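Local coordinates for protein cytochrome P450 reductase (Amycolatopsis methanolica 239, PDB 5OGX) that transfers electrons from NADH, through FAD and a [2Fe-2S] cluster, to a partner cytochrome P450 that O-demethylates guaiacol and other lignin-derived aromatics, at residues A[103-108]-A[120-125]; A[152-157]-A[225-230]; A[129-134]-A[196-201]. One frame throughout, in Å; residues are numbered along the deposited sequence.

Interaction 1: residues A[103-108]-A[120-125]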
loop_
_atom_site.group_PDB
_atom_site.type_symbol
_atom_site.label_atom_id
_atom_site.label_comp_id
_atom_site.label_asym_id
_atom_site.label_seq_id
_atom_site.Cartn_x
_atom_site.Cartn_y
_atom_site.Cartn_z
ATOM N N LEU A 103 5.225 -12.433 11.402
ATOM C CA LEU A 103 6.645 -12.270 11.129
ATOM C C LEU A 103 7.440 -12.288 12.423
ATOM O O LEU A 103 6.978 -11.808 13.461
ATOM C CB LEU A 103 6.923 -10.958 10.394
ATOM C CG LEU A 103 6.044 -10.696 9.172
ATOM C CD1 LEU A 103 6.417 -9.367 8.519
ATOM C CD2 LEU A 103 6.168 -11.858 8.186
ATOM N N THR A 104 8.643 -12.856 12.347
ATOM C CA THR A 104 9.628 -12.765 13.427
ATOM C C THR A 104 10.614 -11.686 12.993
ATOM O O THR A 104 11.612 -11.963 12.327
ATOM C CB THR A 104 10.307 -14.110 13.675
ATOM O OG1 THR A 104 9.321 -15.095 14.015
ATOM C CG2 THR A 104 11.302 -13.999 14.814
ATOM N N ALA A 105 10.306 -10.435 13.340
ATOM C CA ALA A 105 10.979 -9.267 12.781
ATOM C C ALA A 105 11.820 -8.576 13.843
ATOM O O ALA A 105 11.344 -8.354 14.961
ATOM C CB ALA A 105 9.965 -8.274 12.211
ATOM N N THR A 106 13.060 -8.218 13.483
ATOM C CA THR A 106 13.994 -7.560 14.390
ATOM C C THR A 106 14.526 -6.293 13.738
ATOM O O THR A 106 14.920 -6.313 12.567
ATOM C CB THR A 106 15.167 -8.491 14.764
ATOM O OG1 THR A 106 14.653 -9.717 15.302
ATOM C CG2 THR A 106 16.065 -7.829 15.799
ATOM N N VAL A 107 14.531 -5.190 14.483
ATOM C CA VAL A 107 15.035 -3.939 13.926
ATOM C C VAL A 107 16.529 -4.087 13.672
ATOM O O VAL A 107 17.311 -4.341 14.596
ATOM C CB VAL A 107 14.748 -2.753 14.857
ATOM C CG1 VAL A 107 15.323 -1.476 14.259
ATOM C CG2 VAL A 107 13.247 -2.603 15.098
ATOM N N LEU A 108 16.927 -3.947 12.409
ATOM C CA LEU A 108 18.339 -3.921 12.054
ATOM C C LEU A 108 18.896 -2.509 12.018
ATOM O O LEU A 108 20.058 -2.300 12.391
ATOM C CB LEU A 108 18.554 -4.592 10.698
ATOM C CG LEU A 108 18.167 -6.067 10.635
ATOM C CD1 LEU A 108 18.543 -6.653 9.283
ATOM C CD2 LEU A 108 18.797 -6.860 11.777
ATOM N N VAL A 120 13.323 2.429 8.343
ATOM C CA VAL A 120 13.366 1.328 9.291
ATOM C C VAL A 120 13.644 0.052 8.513
ATOM O O VAL A 120 12.927 -0.267 7.560
ATOM C CB VAL A 120 12.057 1.215 10.090
ATOM C CG1 VAL A 120 12.097 -0.009 10.970
ATOM C CG2 VAL A 120 11.810 2.493 10.901
ATOM N N LEU A 121 14.686 -0.669 8.909
ATOM C CA LEU A 121 15.021 -1.951 8.303
ATOM C C LEU A 121 14.676 -3.042 9.304
ATOM O O LEU A 121 15.188 -3.035 10.426
ATOM C CB LEU A 121 16.500 -2.018 7.919
ATOM C CG LEU A 121 16.975 -0.994 6.898
ATOM C CD1 LEU A 121 18.435 -1.259 6.543
ATOM C CD2 LEU A 121 16.094 -1.007 5.645
ATOM N N LEU A 122 13.806 -3.966 8.903
ATOM C CA LEU A 122 13.359 -5.058 9.761
ATOM C C LEU A 122 13.884 -6.373 9.206
ATOM O O LEU A 122 13.519 -6.769 8.094
ATOM C CB LEU A 122 11.831 -5.108 9.844
ATOM C CG LEU A 122 11.064 -3.915 10.405
ATOM C CD1 LEU A 122 9.578 -4.265 10.437
ATOM C CD2 LEU A 122 11.591 -3.570 11.801
ATOM N N GLY A 123 14.739 -7.042 9.975
ATOM C CA GLY A 123 15.249 -8.334 9.559
ATOM C C GLY A 123 14.282 -9.444 9.935
ATOM O O GLY A 123 13.692 -9.444 11.013
ATOM N N LEU A 124 14.123 -10.395 9.019
ATOM C CA LEU A 124 13.186 -11.495 9.186
ATOM C C LEU A 124 13.927 -12.802 9.424
ATOM O O LEU A 124 15.006 -13.034 8.872
ATOM C CB LEU A 124 12.292 -11.649 7.955
ATOM C CG LEU A 124 11.418 -10.442 7.650
ATOM C CD1 LEU A 124 10.519 -10.768 6.458
ATOM C CD2 LEU A 124 10.586 -10.055 8.865
ATOM N N ALA A 125 13.324 -13.666 10.242
ATOM C CA ALA A 125 13.902 -14.990 10.465
ATOM C C ALA A 125 13.781 -15.877 9.229
ATOM O O ALA A 125 14.641 -16.740 9.002
ATOM C CB ALA A 125 13.237 -15.658 11.668
#
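With CG anti to its carbonyl carbon (chi1 -62°), Leu108 bends across to the neighbouring strand and lies against Gly123, its CG 3.6 Å from Gly123 N and its CD1 near Gly123 CA. A CB built on Gly123 would lie 2.9 Å from Leu108 CD1, a clash in the present packing. In Val107, CG1 is anti to the backbone N (chi1 178°) and CG2 anti to the carbonyl carbon, beside that N, where it meets Leu122 CD2 at 3.8 Å, the side chains set at a slant. On the same face Leu124 CD2 reaches Ala105 CB at 3.8 Å and touches Leu103 CB. The two segments lie on the arms of a beta hairpin, strands 101-114 and 117-124, Ala125 just past the second, in the antiparallel sheet of the FAD-binding domain. Thr106 and Gly123 form a hydrogen-bonded pair: Thr106 N gives to Gly123 O at 2.8 Å, and Gly123 N returns a bond of 2.7 Å to Thr106 O. Leu108 N to Leu121 O, 2.8 Å, extends the ladder one way; Ala125 N to Thr104 O, at 3.2 Å and bent to 142° at the hydrogen, extends it the other. Between these rungs, Ala105 and Val107 face Leu124 and Leu122 as non-hydrogen-bonded pairs. Beyond the hairpin, Val107 packs on Val188 of strand 187-194, and Leu121 touches Val160 of strand 160-166.

Interaction 2: residues A[152-157]-A[225-230]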
loop_
_atom_site.group_PDB
_atom_site.type_symbol
_atom_site.label_atom_id
_atom_site.label_comp_id
_atom_site.label_asym_id
_atom_site.label_seq_id
_atom_site.Cartn_x
_atom_site.Cartn_y
_atom_site.Cartn_z
ATOM N N ALA A 152 9.245 -0.750 0.679
ATOM C CA ALA A 152 10.010 -0.204 -0.438
ATOM C C ALA A 152 10.719 -1.293 -1.230
ATOM O O ALA A 152 11.349 -0.997 -2.261
ATOM C CB ALA A 152 11.037 0.821 0.083
ATOM N N ASN A 153 10.622 -2.540 -0.775
ATOM C CA ASN A 153 11.407 -3.660 -1.292
ATOM C C ASN A 153 10.992 -4.088 -2.685
ATOM O O ASN A 153 9.811 -4.074 -3.041
ATOM C CB ASN A 153 11.225 -4.891 -0.415
ATOM C CG ASN A 153 11.639 -4.660 0.998
ATOM O OD1 ASN A 153 11.115 -3.780 1.686
ATOM N ND2 ASN A 153 12.584 -5.452 1.451
ATOM N N THR A 154 11.973 -4.579 -3.441
ATOM C CA THR A 154 11.634 -5.504 -4.509
ATOM C C THR A 154 11.522 -6.910 -3.924
ATOM O O THR A 154 11.992 -7.185 -2.817
ATOM C CB THR A 154 12.674 -5.461 -5.633
ATOM O OG1 THR A 154 13.986 -5.583 -5.079
ATOM C CG2 THR A 154 12.586 -4.135 -6.380
ATOM N N ALA A 155 10.853 -7.795 -4.664
ATOM C CA ALA A 155 10.481 -9.092 -4.106
ATOM C C ALA A 155 11.690 -9.961 -3.793
ATOM O O ALA A 155 11.591 -10.865 -2.953
ATOM C CB ALA A 155 9.538 -9.827 -5.064
ATOM N N ASP A 156 12.830 -9.704 -4.436
ATOM C CA ASP A 156 14.040 -10.455 -4.142
ATOM C C ASP A 156 14.688 -10.025 -2.833
ATOM O O ASP A 156 15.511 -10.771 -2.287
ATOM C CB ASP A 156 15.043 -10.286 -5.283
ATOM C CG ASP A 156 15.449 -8.843 -5.470
ATOM O OD1 ASP A 156 14.568 -8.026 -5.800
ATOM O OD2 ASP A 156 16.629 -8.507 -5.240
ATOM N N GLU A 157 14.377 -8.825 -2.346
ATOM C CA GLU A 157 14.878 -8.351 -1.056
ATOM C C GLU A 157 13.938 -8.875 0.029
ATOM O O GLU A 157 13.121 -8.151 0.602
ATOM C CB GLU A 157 14.975 -6.827 -1.054
ATOM C CG GLU A 157 15.850 -6.276 -2.186
ATOM C CD GLU A 157 15.740 -4.761 -2.382
ATOM O OE1 GLU A 157 14.681 -4.165 -2.074
ATOM O OE2 GLU A 157 16.723 -4.162 -2.874
ATOM N N ILE A 225 7.825 -0.687 -6.773
ATOM C CA ILE A 225 7.094 -0.872 -8.025
ATOM C C ILE A 225 7.932 -0.398 -9.211
ATOM O O ILE A 225 8.019 -1.076 -10.240
ATOM C CB ILE A 225 5.735 -0.151 -7.965
ATOM C CG1 ILE A 225 4.802 -0.875 -6.984
ATOM C CG2 ILE A 225 5.099 -0.104 -9.358
ATOM C CD1 ILE A 225 3.674 -0.001 -6.479
ATOM N N ALA A 226 8.531 0.792 -9.101
ATOM C CA ALA A 226 9.328 1.323 -10.207
ATOM C C ALA A 226 10.519 0.424 -10.519
ATOM O O ALA A 226 10.806 0.139 -11.689
ATOM C CB ALA A 226 9.810 2.737 -9.880
ATOM N N ARG A 227 11.236 -0.024 -9.485
ATOM C CA ARG A 227 12.377 -0.901 -9.726
ATOM C C ARG A 227 11.937 -2.217 -10.351
ATOM O O ARG A 227 12.621 -2.755 -11.229
ATOM C CB ARG A 227 13.130 -1.155 -8.423
ATOM C CG ARG A 227 13.904 0.042 -7.916
ATOM C CD ARG A 227 14.856 -0.372 -6.803
ATOM N NE ARG A 227 14.185 -0.599 -5.524
ATOM C CZ ARG A 227 14.664 -1.392 -4.566
ATOM N NH1 ARG A 227 14.004 -1.540 -3.417
ATOM N NH2 ARG A 227 15.801 -2.045 -4.760
ATOM N N THR A 228 10.806 -2.760 -9.902
ATOM C CA THR A 228 10.321 -4.006 -10.486
ATOM C C THR A 228 9.941 -3.815 -11.948
ATOM O O THR A 228 10.257 -4.661 -12.793
ATOM C CB THR A 228 9.121 -4.525 -9.687
ATOM O OG1 THR A 228 9.524 -4.698 -8.314
ATOM C CG2 THR A 228 8.639 -5.853 -10.271
ATOM N N ALA A 229 9.268 -2.705 -12.263
ATOM C CA ALA A 229 8.824 -2.476 -13.633
ATOM C C ALA A 229 10.013 -2.305 -14.555
ATOM O O ALA A 229 9.987 -2.754 -15.706
ATOM C CB ALA A 229 7.929 -1.236 -13.693
ATOM N N LEU A 230 11.054 -1.644 -14.063
ATOM C CA LEU A 230 12.235 -1.409 -14.884
ATOM C C LEU A 230 13.050 -2.682 -15.071
ATOM O O LEU A 230 13.684 -2.866 -16.118
ATOM C CB LEU A 230 13.077 -0.302 -14.249
ATOM C CG LEU A 230 12.504 1.113 -14.400
ATOM C CD1 LEU A 230 13.261 2.117 -13.501
ATOM C CD2 LEU A 230 12.510 1.572 -15.871
HETATM O O HOH W 1 10.013 -7.159 -7.325
#
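A salt bridge between Arg227 and Glu157, backed by a backbone carbonyl, joins the loop between strands 146-150 and 160-166 to helix 219-232. In the conformer described here, one of two modelled for Arg227, the side chains meet tip to tip: Arg227 NH1 donates to Glu157 OE1 and NH2 to Glu157 OE2, the latter at 3.0 Å and nearly straight (167°). This end-on grip is twisted, for the carboxylate and guanidinium planes stand 49° apart. Arg227 NH1 also donates to Ala152 O at 2.9 Å, close to the guanidinium plane. Over one face of that group, near its centre, sits Thr154 CG2, placed there by being anti to its own carbonyl carbon; it also touches Arg227 CB at 3.7 Å. The loop residues Thr154 to Glu157 form a type I beta turn, and the contact bridges the FAD-binding and NAD-binding domains. Within the turn, Thr154 N donates to Glu157 OE1 at 3.1 Å, so that oxygen accepts two bonds, both from the same face of the carboxylate; they would probably restrict its rotation. A water adds a second link, accepting from Ala155 N and donating at 2.7 Å to Thr228 OG1, which also bonds to Gly224 O.

Interaction 3: residues A[129-134]-A[196-201]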
loop_
_atom_site.group_PDB
_atom_site.type_symbol
_atom_site.label_atom_id
_atom_site.label_comp_id
_atom_site.label_asym_id
_atom_site.label_seq_id
_atom_site.Cartn_x
_atom_site.Cartn_y
_atom_site.Cartn_z
ATOM N N ALA A 129 7.399 -13.937 1.208
ATOM C CA ALA A 129 6.896 -13.867 -0.160
ATOM C C ALA A 129 5.922 -12.703 -0.257
ATOM O O ALA A 129 4.973 -12.639 0.523
ATOM C CB ALA A 129 6.196 -15.169 -0.549
ATOM N N PHE A 130 6.159 -11.791 -1.204
ATOM C CA PHE A 130 5.286 -10.632 -1.403
ATOM C C PHE A 130 5.496 -10.085 -2.810
ATOM O O PHE A 130 6.461 -10.428 -3.496
ATOM C CB PHE A 130 5.553 -9.522 -0.366
ATOM C CG PHE A 130 6.962 -8.981 -0.408
ATOM C CD1 PHE A 130 7.954 -9.565 0.367
ATOM C CD2 PHE A 130 7.294 -7.902 -1.221
ATOM C CE1 PHE A 130 9.269 -9.096 0.336
ATOM C CE2 PHE A 130 8.617 -7.423 -1.257
ATOM C CZ PHE A 130 9.598 -8.030 -0.477
ATOM N N GLU A 131 4.572 -9.220 -3.230
ATOM C CA GLU A 131 4.720 -8.431 -4.450
ATOM C C GLU A 131 5.177 -7.035 -4.066
ATOM O O GLU A 131 4.713 -6.494 -3.061
ATOM C CB GLU A 131 3.394 -8.316 -5.206
ATOM C CG GLU A 131 2.801 -9.653 -5.635
ATOM C CD GLU A 131 3.660 -10.342 -6.668
ATOM O OE1 GLU A 131 4.159 -9.660 -7.594
ATOM O OE2 GLU A 131 3.852 -11.562 -6.546
ATOM N N ALA A 132 6.084 -6.452 -4.862
ATOM C CA ALA A 132 6.492 -5.074 -4.595
ATOM C C ALA A 132 5.278 -4.166 -4.586
ATOM O O ALA A 132 4.419 -4.270 -5.465
ATOM C CB ALA A 132 7.494 -4.599 -5.647
ATOM N N GLY A 133 5.206 -3.282 -3.583
ATOM C CA GLY A 133 4.066 -2.403 -3.395
ATOM C C GLY A 133 3.124 -2.841 -2.290
ATOM O O GLY A 133 2.275 -2.045 -1.856
ATOM N N GLN A 134 3.242 -4.086 -1.841
ATOM C CA GLN A 134 2.443 -4.526 -0.710
ATOM C C GLN A 134 2.979 -3.908 0.574
ATOM O O GLN A 134 4.037 -3.272 0.591
ATOM C CB GLN A 134 2.440 -6.053 -0.629
ATOM C CG GLN A 134 1.642 -6.666 -1.789
ATOM C CD GLN A 134 1.331 -8.110 -1.539
ATOM O OE1 GLN A 134 2.205 -8.958 -1.633
ATOM N NE2 GLN A 134 0.067 -8.401 -1.193
ATOM N N ASP A 196 -3.102 -4.563 -2.375
ATOM C CA ASP A 196 -3.263 -4.816 -3.801
ATOM C C ASP A 196 -2.495 -3.830 -4.676
ATOM O O ASP A 196 -2.678 -3.830 -5.899
ATOM C CB ASP A 196 -4.741 -4.734 -4.190
ATOM C CG ASP A 196 -5.526 -5.901 -3.711
ATOM O OD1 ASP A 196 -4.909 -6.974 -3.502
ATOM O OD2 ASP A 196 -6.764 -5.733 -3.569
ATOM N N PHE A 197 -1.662 -2.979 -4.093
ATOM C CA PHE A 197 -0.988 -1.921 -4.848
ATOM C C PHE A 197 0.304 -2.476 -5.443
ATOM O O PHE A 197 1.407 -2.197 -4.973
ATOM C CB PHE A 197 -0.719 -0.739 -3.917
ATOM C CG PHE A 197 -0.249 0.525 -4.611
ATOM C CD1 PHE A 197 -1.036 1.172 -5.558
ATOM C CD2 PHE A 197 0.946 1.106 -4.228
ATOM C CE1 PHE A 197 -0.614 2.370 -6.145
ATOM C CE2 PHE A 197 1.387 2.297 -4.810
ATOM C CZ PHE A 197 0.603 2.929 -5.770
ATOM N N HIS A 198 0.167 -3.277 -6.502
ATOM C CA HIS A 198 1.346 -3.909 -7.089
ATOM C C HIS A 198 1.110 -4.146 -8.572
ATOM O O HIS A 198 -0.015 -4.060 -9.057
ATOM C CB HIS A 198 1.698 -5.219 -6.365
ATOM C CG HIS A 198 0.592 -6.231 -6.373
ATOM N ND1 HIS A 198 0.289 -6.990 -7.485
ATOM C CD2 HIS A 198 -0.281 -6.608 -5.407
ATOM C CE1 HIS A 198 -0.729 -7.791 -7.203
ATOM N NE2 HIS A 198 -1.099 -7.577 -5.950
ATOM N N LEU A 199 2.196 -4.470 -9.286
ATOM C CA LEU A 199 2.120 -4.712 -10.714
ATOM C C LEU A 199 1.303 -5.965 -11.024
ATOM O O LEU A 199 1.273 -6.913 -10.235
ATOM C CB LEU A 199 3.530 -4.898 -11.286
ATOM C CG LEU A 199 4.378 -3.624 -11.262
ATOM C CD1 LEU A 199 5.865 -3.926 -11.455
ATOM C CD2 LEU A 199 3.894 -2.690 -12.346
ATOM N N PRO A 200 0.676 -6.007 -12.190
ATOM C CA PRO A 200 0.061 -7.249 -12.663
ATOM C C PRO A 200 1.124 -8.300 -12.928
ATOM O O PRO A 200 2.329 -7.990 -12.919
ATOM C CB PRO A 200 -0.642 -6.813 -13.958
ATOM C CG PRO A 200 0.145 -5.664 -14.438
ATOM C CD PRO A 200 0.615 -4.932 -13.194
ATOM N N PRO A 201 0.731 -9.556 -13.138
ATOM C CA PRO A 201 1.720 -10.582 -13.466
ATOM C C PRO A 201 2.526 -10.175 -14.681
ATOM O O PRO A 201 2.033 -9.440 -15.557
ATOM C CB PRO A 201 0.862 -11.824 -13.752
ATOM C CG PRO A 201 -0.428 -11.581 -13.046
ATOM C CD PRO A 201 -0.642 -10.096 -13.075
HETATM O O HOH W 2 4.761 -4.929 -8.049
HETATM O O HOH W 3 -0.526 -2.729 -1.370
#
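Glu131 and His198 cross obliquely, the aliphatic part of the glutamate lying over one face of the imidazole. Its CB makes a CH-pi contact with the ring, 4.1 Å from the centroid and 27° off the normal, while Glu131 CG stands above the ring centre. The carboxylate plane is inclined at 56° to the ring; Glu131 OE2 is hydrogen-bonded to His98 NE2. Gln134 runs beside His198 in the same direction, with its CG 4.1 Å from His198 CD2 and its amide plane turned steeply from the imidazole. The histidine's CG lies between its backbone N and carbonyl carbon (chi1 58°), which sets it 3.7 Å from Glu131 CB, and a bond of 2.9 Å from ND1 to Leu199 O, in the ring plane but above the carbonyl plane, helps to fix the ring's rotation. His198 CB comes within 3.0 Å of Ala132 O. An alanine in place of His198 would probably leave Leu199 O without this donor and open a gap beside Glu131 and Gln134. Both segments are loops of the FAD-binding domain: Glu131 to Gln134 make a type II beta turn, and Phe197 is the centre of an inverse gamma turn. Gln134 OE1 braces the first turn, accepting an almost linear bond from Glu131 N. Gly133 CA lies 3.1 Å from Phe197 O in a CA-H...O contact, and a CB would collide with that oxygen; its backbone angles also call for glycine. One water donates to Ala132 O and accepts from Leu199 N, another joins Gly133 O to Phe197 N. The Phe197 side chain, Gly133 O at its ring edge, packs on Ile225 of helix 219-232 about 8 Å from the bound FAD, and Asp196 OD2 accepts from Asn35 N of the [2Fe-2S] pocket.

In the fold
Interaction 1 closes before the others open along the chain, whereas the segments of interactions 2 and 3 alternate. Interaction 1 lies at the hairpin of the antiparallel FAD-domain sheet; its centre is about 19 Å from that of interaction 2 and about 20 Å from that of interaction 3, although residues 120-125 and 129-134 adjoin in sequence. Interactions 2 and 3 are neighbours, with centres about 9 Å apart, and touch where Thr228 meets Ala132 and Ile225 meets Phe197. Helix 219-232 of the NAD-binding domain therefore packs against loops from both contacts, so the two lie together at the boundary between the FAD-binding and NAD-binding domains, near the bound flavin.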